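PDB 5J7R: putative Lipoprotein from Clostridium perfringens, which is of unknown function but carries a sporulation and spore germination family domain and is probably attached to the cell surface as a lipoprotein. Local coordinates for residues A[53-56]-A[57-61]. Sequence-based numbering, arbitrary orientation.
Sequences EILG and QYLIQ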
ATOM      1  N   GLU A  53      -7.190   2.082   2.777  1.00 47.32           N
ATOM      2  CA  GLU A  53      -8.376   2.324   1.946  1.00 47.01           C
ATOM      3  C   GLU A  53      -8.133   1.872   0.533  1.00 42.98           C
ATOM      4  O   GLU A  53      -9.024   1.279  -0.066  1.00 47.61           O
ATOM      5  CB  GLU A  53      -8.837   3.771   1.954  1.00 49.41           C
ATOM      6  CG  GLU A  53      -9.370   4.212   3.300  1.00 53.82           C
ATOM      7  CD  GLU A  53     -10.005   5.599   3.279  1.00 55.26           C
ATOM      8  OE1 GLU A  53     -10.764   5.939   4.223  1.00 57.03           O
ATOM      9  OE2 GLU A  53      -9.765   6.350   2.313  1.00 56.61           O
ATOM     10  N   ILE A  54      -6.951   2.144  -0.014  1.00 43.43           N
ATOM     11  CA  ILE A  54      -6.697   1.682  -1.391  1.00 44.97           C
ATOM     12  C   ILE A  54      -6.631   0.159  -1.452  1.00 41.78           C
ATOM     13  O   ILE A  54      -7.085  -0.402  -2.419  1.00 39.82           O
ATOM     14  CB  ILE A  54      -5.567   2.355  -2.214  1.00 45.68           C
ATOM     15  CG1 ILE A  54      -4.175   1.986  -1.742  1.00 48.34           C
ATOM     16  CG2 ILE A  54      -5.815   3.843  -2.258  1.00 47.25           C
ATOM     17  CD1 ILE A  54      -3.105   2.476  -2.697  1.00 50.91           C
ATOM     18  N   LEU A  55      -6.073  -0.489  -0.428  1.00 42.20           N
ATOM     19  CA  LEU A  55      -5.994  -1.953  -0.389  1.00 43.87           C
ATOM     20  C   LEU A  55      -7.395  -2.545  -0.252  1.00 43.15           C
ATOM     21  O   LEU A  55      -7.766  -3.455  -0.997  1.00 43.33           O
ATOM     22  CB  LEU A  55      -5.121  -2.428   0.765  1.00 44.52           C
ATOM     23  CG  LEU A  55      -4.930  -3.939   0.904  1.00 44.39           C
ATOM     24  CD1 LEU A  55      -4.299  -4.538  -0.345  1.00 45.82           C
ATOM     25  CD2 LEU A  55      -4.070  -4.222   2.117  1.00 45.14           C
ATOM     26  N   GLY A  56      -8.164  -2.024   0.698  1.00 41.25           N
ATOM     27  CA  GLY A  56      -9.530  -2.477   0.916  1.00 44.48           C
ATOM     28  C   GLY A  56     -10.353  -2.314  -0.346  1.00 44.74           C
ATOM     29  O   GLY A  56     -11.110  -3.200  -0.741  1.00 45.11           O
ATOM     30  N   GLN A  57     -10.184  -1.176  -0.993  1.00 43.89           N
ATOM     31  CA  GLN A  57     -10.907  -0.892  -2.218  1.00 45.25           C
ATOM     32  C   GLN A  57     -10.558  -1.923  -3.289  1.00 42.52           C
ATOM     33  O   GLN A  57     -11.428  -2.391  -4.000  1.00 39.84           O
ATOM     34  CB  GLN A  57     -10.622   0.541  -2.669  1.00 49.29           C
ATOM     35  CG  GLN A  57     -11.245   0.932  -3.981  1.00 55.33           C
ATOM     36  CD  GLN A  57     -11.136   2.427  -4.249  1.00 68.52           C
ATOM     37  OE1 GLN A  57     -11.254   3.252  -3.336  1.00 72.54           O
ATOM     38  NE2 GLN A  57     -10.984   2.787  -5.514  1.00 76.11           N
ATOM     39  N   TYR A  58      -9.276  -2.261  -3.396  1.00 40.01           N
ATOM     40  CA  TYR A  58      -8.812  -3.238  -4.360  1.00 41.40           C
ATOM     41  C   TYR A  58      -9.438  -4.616  -4.068  1.00 42.58           C
ATOM     42  O   TYR A  58      -9.915  -5.287  -4.983  1.00 41.40           O
ATOM     43  CB  TYR A  58      -7.286  -3.334  -4.313  1.00 42.13           C
ATOM     44  CG  TYR A  58      -6.698  -4.237  -5.348  1.00 41.65           C
ATOM     45  CD1 TYR A  58      -6.398  -3.760  -6.620  1.00 43.50           C
ATOM     46  CD2 TYR A  58      -6.444  -5.571  -5.065  1.00 45.31           C
ATOM     47  CE1 TYR A  58      -5.851  -4.580  -7.586  1.00 47.08           C
ATOM     48  CE2 TYR A  58      -5.903  -6.410  -6.035  1.00 47.85           C
ATOM     49  CZ  TYR A  58      -5.608  -5.910  -7.285  1.00 47.93           C
ATOM     50  OH  TYR A  58      -5.070  -6.717  -8.243  1.00 56.05           O
ATOM     51  N   LEU A  59      -9.431  -5.014  -2.793  1.00 42.31           N
ATOM     52  CA  LEU A  59     -10.029  -6.281  -2.351  1.00 41.77           C
ATOM     53  C   LEU A  59     -11.508  -6.374  -2.702  1.00 42.28           C
ATOM     54  O   LEU A  59     -11.942  -7.399  -3.233  1.00 43.62           O
ATOM     55  CB  LEU A  59      -9.834  -6.501  -0.842  1.00 43.31           C
ATOM     56  CG  LEU A  59      -8.393  -6.706  -0.363  1.00 46.10           C
ATOM     57  CD1 LEU A  59      -8.329  -6.761   1.158  1.00 48.29           C
ATOM     58  CD2 LEU A  59      -7.812  -7.967  -0.970  1.00 48.59           C
ATOM     59  N   ILE A  60     -12.289  -5.331  -2.406  1.00 41.29           N
ATOM     60  CA  ILE A  60     -13.715  -5.358  -2.743  1.00 43.74           C
ATOM     61  C   ILE A  60     -13.889  -5.456  -4.249  1.00 46.52           C
ATOM     62  O   ILE A  60     -14.821  -6.112  -4.728  1.00 47.48           O
ATOM     63  CB  ILE A  60     -14.491  -4.119  -2.215  1.00 44.83           C
ATOM     64  CG1 ILE A  60     -14.433  -4.053  -0.689  1.00 47.16           C
ATOM     65  CG2 ILE A  60     -15.960  -4.146  -2.651  1.00 47.19           C
ATOM     66  CD1 ILE A  60     -15.016  -5.258   0.024  1.00 48.76           C
ATOM     67  N   GLN A  61     -12.990  -4.812  -4.991  1.00 48.90           N
ATOM     68  CA  GLN A  61     -13.100  -4.820  -6.458  1.00 52.31           C
ATOM     69  C   GLN A  61     -12.836  -6.222  -6.910  1.00 47.99           C
ATOM     70  O   GLN A  61     -13.443  -6.694  -7.852  1.00 52.48           O
ATOM     71  CB  GLN A  61     -12.026  -3.944  -7.147  1.00 57.23           C
ATOM     72  CG  GLN A  61     -12.545  -3.207  -8.381  1.00 70.25           C
ATOM     73  CD  GLN A  61     -13.518  -2.073  -8.098  1.00 78.77           C
ATOM     74  OE1 GLN A  61     -14.643  -2.107  -8.589  1.00 85.81           O
ATOM     75  NE2 GLN A  61     -13.111  -1.082  -7.312  1.00 83.27           N
TER
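Leu59 lies alongside Leu55 one turn earlier, with its CD1 4.4 Å from CG of Leu55. The pair sits in the middle of the alpha-helix 51-65, as an i to i+4 contact between neighbouring turns. Leu59 has CG anti to its own carbonyl carbon (chi1 -66°). That rotation leans the branch back along the helix, and CG comes to 3.4 Å from Leu55 O. The same oxygen accepts the N-H of Leu59 at 2.9 Å, arriving close to the line of the C=O bond.

Three more i to i+4 backbone bonds join the turns: Gln57 to Glu53, Tyr58 to Ile54 and Ile60 to Gly56. The first two donors stand about 30° from the carbonyl plane. Gly56 takes part through its backbone, its O accepting the N-H of Ile60.

Leu59 also packs on Thr120, and Ile60 meets Ile117 and Ile121, all on helix 107-121. Leu55 and Leu59 also reach Val49 and Leu29 of the second subunit, respectively. Ile54 packs on Tyr58 of the second subunit, and Tyr58 on Ile54 of that subunit, a reciprocal pair. This part of the helix thus joins the fold of its own chain to the subunit interface.

The Gln57 side chain packs on strand 83-89, touching Leu83 and Phe86. Its CG is anti to the backbone N (chi1 176°), and the chain is extended beyond it. Its CB rests 3.1 Å from Glu53 O. The Glu53 side chain leads away from the next turn and lies about 5 Å from a bound magnesium ion. Its OE1 accepts the backbone N-H of Ile88. On Ile60, CG1 points back along the helix and lies 3.4 Å from Gly56 O.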